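Local coordinates for mitotic checkpoint control protein kinase BUB1 (Drosophila melanogaster, PDB 6JKK) that phosphorylates CENP-E, acts in the mitotic checkpoint at kinetochores, and probably binds ATP through the kinase domain given here, at residues S17-I22 with E94-L99; L167-H172 with D186-M191. One frame throughout, in Å; residues are numbered along the deposited sequence. Where two conformers were deposited one is given.

Interaction 1: S17-I22 with E94-L99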
loop_
_atom_site.group_PDB
_atom_site.type_symbol
_atom_site.label_atom_id
_atom_site.label_comp_id
_atom_site.label_asym_id
_atom_site.label_seq_id
_atom_site.Cartn_x
_atom_site.Cartn_y
_atom_site.Cartn_z
ATOM N N SER A 17 1.799 23.410 -7.225
ATOM C CA SER A 17 0.998 23.980 -8.306
ATOM C C SER A 17 -0.368 23.310 -8.409
ATOM O O SER A 17 -1.392 23.982 -8.546
ATOM C CB SER A 17 1.739 23.859 -9.640
ATOM O OG SER A 17 0.831 23.825 -10.728
ATOM N N LEU A 18 -0.374 21.982 -8.338
ATOM C CA LEU A 18 -1.610 21.216 -8.463
ATOM C C LEU A 18 -2.577 21.523 -7.323
ATOM O O LEU A 18 -3.769 21.753 -7.554
ATOM C CB LEU A 18 -1.308 19.717 -8.515
ATOM C CG LEU A 18 -0.580 19.215 -9.764
ATOM C CD1 LEU A 18 -0.146 17.768 -9.601
ATOM C CD2 LEU A 18 -1.461 19.376 -10.988
ATOM N N LEU A 19 -2.056 21.524 -6.098
ATOM C CA LEU A 19 -2.875 21.801 -4.919
ATOM C C LEU A 19 -3.438 23.219 -4.966
ATOM O O LEU A 19 -4.586 23.463 -4.574
ATOM C CB LEU A 19 -2.068 21.581 -3.635
ATOM C CG LEU A 19 -1.681 20.124 -3.372
ATOM C CD1 LEU A 19 -0.894 19.986 -2.076
ATOM C CD2 LEU A 19 -2.930 19.251 -3.340
ATOM N N GLU A 20 -2.633 24.158 -5.449
ATOM C CA GLU A 20 -3.107 25.531 -5.575
ATOM C C GLU A 20 -4.146 25.658 -6.689
ATOM O O GLU A 20 -5.075 26.456 -6.583
ATOM C CB GLU A 20 -1.935 26.503 -5.771
ATOM C CG GLU A 20 -1.258 26.894 -4.457
ATOM C CD GLU A 20 0.198 27.281 -4.631
ATOM O OE1 GLU A 20 0.627 27.472 -5.788
ATOM O OE2 GLU A 20 0.915 27.387 -3.610
ATOM N N SER A 21 -4.009 24.849 -7.737
ATOM C CA SER A 21 -4.937 24.913 -8.868
ATOM C C SER A 21 -6.357 24.493 -8.469
ATOM O O SER A 21 -7.335 24.888 -9.108
ATOM C CB SER A 21 -4.441 24.057 -10.037
ATOM O OG SER A 21 -4.703 22.684 -9.819
ATOM N N ILE A 22 -6.464 23.704 -7.404
ATOM C CA ILE A 22 -7.763 23.243 -6.924
ATOM C C ILE A 22 -8.142 23.860 -5.575
ATOM O O ILE A 22 -9.086 23.397 -4.924
ATOM C CB ILE A 22 -7.802 21.714 -6.788
ATOM C CG1 ILE A 22 -6.802 21.248 -5.726
ATOM C CG2 ILE A 22 -7.511 21.049 -8.129
ATOM C CD1 ILE A 22 -6.864 19.783 -5.453
ATOM N N GLU A 94 -0.448 14.220 0.817
ATOM C CA GLU A 94 -0.950 12.972 1.374
ATOM C C GLU A 94 -2.415 13.094 1.821
ATOM O O GLU A 94 -3.226 12.198 1.564
ATOM C CB GLU A 94 -0.058 12.510 2.525
ATOM C CG GLU A 94 -0.579 11.288 3.250
ATOM C CD GLU A 94 0.430 10.753 4.231
ATOM O OE1 GLU A 94 1.508 11.370 4.367
ATOM O OE2 GLU A 94 0.144 9.717 4.854
ATOM N N PHE A 95 -2.752 14.214 2.460
ATOM C CA PHE A 95 -4.112 14.473 2.921
ATOM C C PHE A 95 -5.031 14.561 1.701
ATOM O O PHE A 95 -6.109 13.958 1.686
ATOM C CB PHE A 95 -4.153 15.767 3.757
ATOM C CG PHE A 95 -5.412 15.948 4.580
ATOM C CD1 PHE A 95 -6.256 14.877 4.858
ATOM C CD2 PHE A 95 -5.757 17.213 5.064
ATOM C CE1 PHE A 95 -7.419 15.058 5.615
ATOM C CE2 PHE A 95 -6.912 17.405 5.819
ATOM C CZ PHE A 95 -7.748 16.331 6.093
ATOM N N TYR A 96 -4.592 15.276 0.664
ATOM C CA TYR A 96 -5.376 15.384 -0.571
ATOM C C TYR A 96 -5.713 14.018 -1.178
ATOM O O TYR A 96 -6.878 13.739 -1.465
ATOM C CB TYR A 96 -4.658 16.250 -1.621
ATOM C CG TYR A 96 -5.248 16.080 -3.015
ATOM C CD1 TYR A 96 -6.423 16.731 -3.379
ATOM C CD2 TYR A 96 -4.636 15.257 -3.960
ATOM C CE1 TYR A 96 -6.978 16.561 -4.646
ATOM C CE2 TYR A 96 -5.182 15.081 -5.233
ATOM C CZ TYR A 96 -6.350 15.739 -5.567
ATOM O OH TYR A 96 -6.898 15.580 -6.823
ATOM N N ILE A 97 -4.696 13.181 -1.377
ATOM C CA ILE A 97 -4.912 11.859 -1.970
ATOM C C ILE A 97 -5.921 11.045 -1.158
ATOM O O ILE A 97 -6.851 10.453 -1.714
ATOM C CB ILE A 97 -3.592 11.053 -2.097
ATOM C CG1 ILE A 97 -2.643 11.698 -3.120
ATOM C CG2 ILE A 97 -3.893 9.591 -2.454
ATOM C CD1 ILE A 97 -3.196 11.783 -4.550
ATOM N N CYS A 98 -5.743 11.026 0.159
ATOM C CA CYS A 98 -6.605 10.234 1.030
ATOM C C CYS A 98 -8.040 10.718 0.998
ATOM O O CYS A 98 -8.974 9.916 0.962
ATOM C CB CYS A 98 -6.087 10.259 2.464
ATOM S SG CYS A 98 -4.632 9.247 2.686
ATOM N N LEU A 99 -8.218 12.034 1.006
ATOM C CA LEU A 99 -9.555 12.604 0.893
ATOM C C LEU A 99 -10.196 12.162 -0.428
ATOM O O LEU A 99 -11.374 11.775 -0.462
ATOM C CB LEU A 99 -9.482 14.133 0.972
ATOM C CG LEU A 99 -9.162 14.707 2.355
ATOM C CD1 LEU A 99 -8.773 16.182 2.263
ATOM C CD2 LEU A 99 -10.349 14.528 3.295
#
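Leu19, in the last turn of helix 12-21, and Ile22, just past it, both pack on Tyr96 of helix 92-104, the C-helix of the kinase fold. The contact across the two segments is apolar and small, burying 118 Å² in all.

Polar contacts lie to the side. Tyr96 OH is hydrogen-bonded to Asp213, so the ring is anchored at its hydroxyl as well as by the two aliphatic side chains. Replacing Tyr96 by an alanine would probably open a gap beneath those two side chains and deprive Asp213 of its phenol partner. Within the N-terminal helix, Ser21 OG gives a 2.6 Å hydrogen bond to Leu18 O, one turn back, where the backbone bonds from Ile22 N are weak.

The apolar contacts converge on the tyrosine. Tyr96 has CG anti to its own backbone N (chi1 165°), which sends the ring out towards the N-terminal helix. Leu19 uses its CD2 methyl, 3.9 Å from Tyr96 CB, at the root of the ring. Phe24 and Trp93 also touch Leu19. Ile22 reaches the ring by its far end. With CG1 set between the backbone N and the carbonyl carbon (chi1 64°), its side chain crosses that of Tyr96 almost at a right angle and brings Ile22 CD1 within 3.3 Å of Tyr96 CE1.

Interaction 2: L167-H172 with D186-M191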
loop_
_atom_site.group_PDB
_atom_site.type_symbol
_atom_site.label_atom_id
_atom_site.label_comp_id
_atom_site.label_asym_id
_atom_site.label_seq_id
_atom_site.Cartn_x
_atom_site.Cartn_y
_atom_site.Cartn_z
ATOM N N LEU A 167 -4.573 -7.788 -5.143
ATOM C CA LEU A 167 -4.979 -7.505 -6.515
ATOM C C LEU A 167 -6.307 -6.758 -6.536
ATOM O O LEU A 167 -6.498 -5.841 -7.337
ATOM C CB LEU A 167 -5.100 -8.805 -7.315
ATOM C CG LEU A 167 -3.796 -9.349 -7.884
ATOM C CD1 LEU A 167 -3.925 -10.839 -8.169
ATOM C CD2 LEU A 167 -3.423 -8.576 -9.135
ATOM N N ASP A 168 -7.228 -7.153 -5.662
ATOM C CA ASP A 168 -8.549 -6.516 -5.630
ATOM C C ASP A 168 -8.407 -5.067 -5.170
ATOM O O ASP A 168 -9.041 -4.164 -5.717
ATOM C CB ASP A 168 -9.486 -7.281 -4.687
ATOM C CG ASP A 168 -10.899 -7.424 -5.237
ATOM O OD1 ASP A 168 -11.116 -7.182 -6.448
ATOM O OD2 ASP A 168 -11.792 -7.815 -4.451
ATOM N N ILE A 169 -7.558 -4.847 -4.172
ATOM C CA ILE A 169 -7.368 -3.502 -3.625
ATOM C C ILE A 169 -6.739 -2.556 -4.653
ATOM O O ILE A 169 -7.175 -1.412 -4.810
ATOM C CB ILE A 169 -6.515 -3.550 -2.333
ATOM C CG1 ILE A 169 -7.296 -4.255 -1.217
ATOM C CG2 ILE A 169 -6.117 -2.152 -1.891
ATOM C CD1 ILE A 169 -6.445 -4.635 0.003
ATOM N N VAL A 170 -5.724 -3.043 -5.360
ATOM C CA VAL A 170 -5.047 -2.245 -6.381
ATOM C C VAL A 170 -5.962 -1.988 -7.581
ATOM O O VAL A 170 -5.993 -0.877 -8.125
ATOM C CB VAL A 170 -3.734 -2.935 -6.820
ATOM C CG1 VAL A 170 -3.088 -2.211 -7.992
ATOM C CG2 VAL A 170 -2.779 -2.991 -5.649
ATOM N N ASP A 171 -6.704 -3.016 -7.994
ATOM C CA ASP A 171 -7.652 -2.874 -9.097
ATOM C C ASP A 171 -8.649 -1.746 -8.817
ATOM O O ASP A 171 -8.878 -0.876 -9.662
ATOM C CB ASP A 171 -8.385 -4.199 -9.333
ATOM C CG ASP A 171 -9.031 -4.284 -10.711
ATOM O OD1 ASP A 171 -8.436 -3.792 -11.697
ATOM O OD2 ASP A 171 -10.136 -4.858 -10.810
ATOM N N HIS A 172 -9.232 -1.744 -7.622
ATOM C CA HIS A 172 -10.190 -0.698 -7.272
ATOM C C HIS A 172 -9.519 0.664 -7.136
ATOM O O HIS A 172 -10.131 1.690 -7.434
ATOM C CB HIS A 172 -10.944 -1.049 -5.986
ATOM C CG HIS A 172 -12.039 -2.051 -6.184
ATOM N ND1 HIS A 172 -11.811 -3.412 -6.207
ATOM C CD2 HIS A 172 -13.370 -1.892 -6.374
ATOM C CE1 HIS A 172 -12.953 -4.046 -6.403
ATOM N NE2 HIS A 172 -13.916 -3.146 -6.503
ATOM N N ASP A 186 5.527 -3.261 3.412
ATOM C CA ASP A 186 5.285 -2.342 4.529
ATOM C C ASP A 186 3.965 -1.584 4.416
ATOM O O ASP A 186 3.416 -1.116 5.423
ATOM C CB ASP A 186 6.407 -1.299 4.591
ATOM C CG ASP A 186 7.784 -1.907 4.482
ATOM O OD1 ASP A 186 8.130 -2.427 3.396
ATOM O OD2 ASP A 186 8.530 -1.841 5.481
ATOM N N ASN A 187 3.461 -1.430 3.195
ATOM C CA ASN A 187 2.289 -0.582 2.985
ATOM C C ASN A 187 0.955 -1.311 2.879
ATOM O O ASN A 187 -0.065 -0.700 2.541
ATOM C CB ASN A 187 2.514 0.369 1.808
ATOM C CG ASN A 187 3.471 1.497 2.155
ATOM O OD1 ASN A 187 3.629 1.853 3.329
ATOM N ND2 ASN A 187 4.118 2.063 1.142
ATOM N N PHE A 188 0.968 -2.617 3.155
ATOM C CA PHE A 188 -0.260 -3.353 3.445
ATOM C C PHE A 188 -0.268 -3.741 4.914
ATOM O O PHE A 188 0.656 -4.408 5.395
ATOM C CB PHE A 188 -0.385 -4.620 2.584
ATOM C CG PHE A 188 -0.757 -4.347 1.155
ATOM C CD1 PHE A 188 0.211 -4.371 0.159
ATOM C CD2 PHE A 188 -2.078 -4.061 0.806
ATOM C CE1 PHE A 188 -0.121 -4.115 -1.166
ATOM C CE2 PHE A 188 -2.422 -3.802 -0.523
ATOM C CZ PHE A 188 -1.437 -3.830 -1.508
ATOM N N LEU A 189 -1.303 -3.310 5.629
ATOM C CA LEU A 189 -1.492 -3.729 7.011
ATOM C C LEU A 189 -2.493 -4.866 7.031
ATOM O O LEU A 189 -3.444 -4.871 6.245
ATOM C CB LEU A 189 -2.018 -2.571 7.865
ATOM C CG LEU A 189 -1.175 -1.299 7.987
ATOM C CD1 LEU A 189 -1.883 -0.267 8.863
ATOM C CD2 LEU A 189 0.216 -1.606 8.541
ATOM N N LEU A 190 -2.286 -5.829 7.921
ATOM C CA LEU A 190 -3.299 -6.856 8.163
ATOM C C LEU A 190 -4.169 -6.366 9.302
ATOM O O LEU A 190 -3.697 -6.219 10.434
ATOM C CB LEU A 190 -2.651 -8.195 8.528
ATOM C CG LEU A 190 -3.584 -9.383 8.782
ATOM C CD1 LEU A 190 -4.354 -9.721 7.533
ATOM C CD2 LEU A 190 -2.801 -10.592 9.236
ATOM N N MET A 191 -5.438 -6.112 9.005
ATOM C CA MET A 191 -6.329 -5.451 9.954
ATOM C C MET A 191 -7.078 -6.457 10.812
ATOM O O MET A 191 -7.485 -6.151 11.937
ATOM C CB MET A 191 -7.328 -4.569 9.207
ATOM C CG MET A 191 -6.668 -3.536 8.318
ATOM S SD MET A 191 -5.502 -2.523 9.249
ATOM C CE MET A 191 -6.630 -1.535 10.230
#
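Phe188 meets Ile169 and Val170 with the outer end of its ring. Ile169 CD1 lies 4.1 Å from Phe188 CE2 and approaches obliquely; the two side chains run past each other in opposite directions. Val170 takes the rim instead: its CG2 methyl sits near the plane of the ring, 4.4 Å from Phe188 CZ. All three residues are buried, and the contact is loose van der Waals packing across backbones whose nearest CA atoms, those of Ile169 and Phe188, are 10.0 Å apart.

What aims the ring is its first torsion: CG stands anti to the carbonyl carbon (chi1 -75°), carrying the phenyl group from the strand toward the side chains of the helix. The backbone of strand 188-190 is itself fixed: backbone hydrogen bonds join Leu189 to Gln204 of strand 203-205 and Phe188 to Leu139. Leu205 touches Phe188, Leu203 touches Ile169, and helix 246-261 meets Val170 through Leu249 and Leu252.

Beside these residues on the same helix, Asp168 O accepts two hydrogen bonds, from His172 N at 3.1 Å and from His172 ND1 at 2.9 Å with an N-H...O angle of 163°, the two donors coming from opposite faces of the carbonyl plane. The oxygen lies almost in the imidazole plane, which should limit rotation of that ring.

Just before Phe188, Asn187 donates from ND2 to Asp182 O, in the His-Ala-Asp motif (His180 to Asp182) of the catalytic loop. This is the C-lobe core of a protein kinase: the E-helix, 156-175, backs the short two-stranded sheet that follows the catalytic loop.

Interaction 1 belongs to the N-terminal helix 12-21 with the residue after it and the C-helix, interaction 2 to the core of the C-lobe. Their centres are 22 Å apart and their nearest atoms about 9 Å, so they do not touch. What relates them is the active-site cleft. Glu94, in the C-helix segment, forms a salt bridge to Lys85, the predicted ATP-binding lysine, and Ile97 of that segment touches Phe208. From the other lobe, Asn187, next to Phe188, touches Asp207. Asp207 and Phe208 open the DFG sequence, so residues flanking the two contacts bear on adjacent positions of one motif, although neither contact itself lies at Lys85.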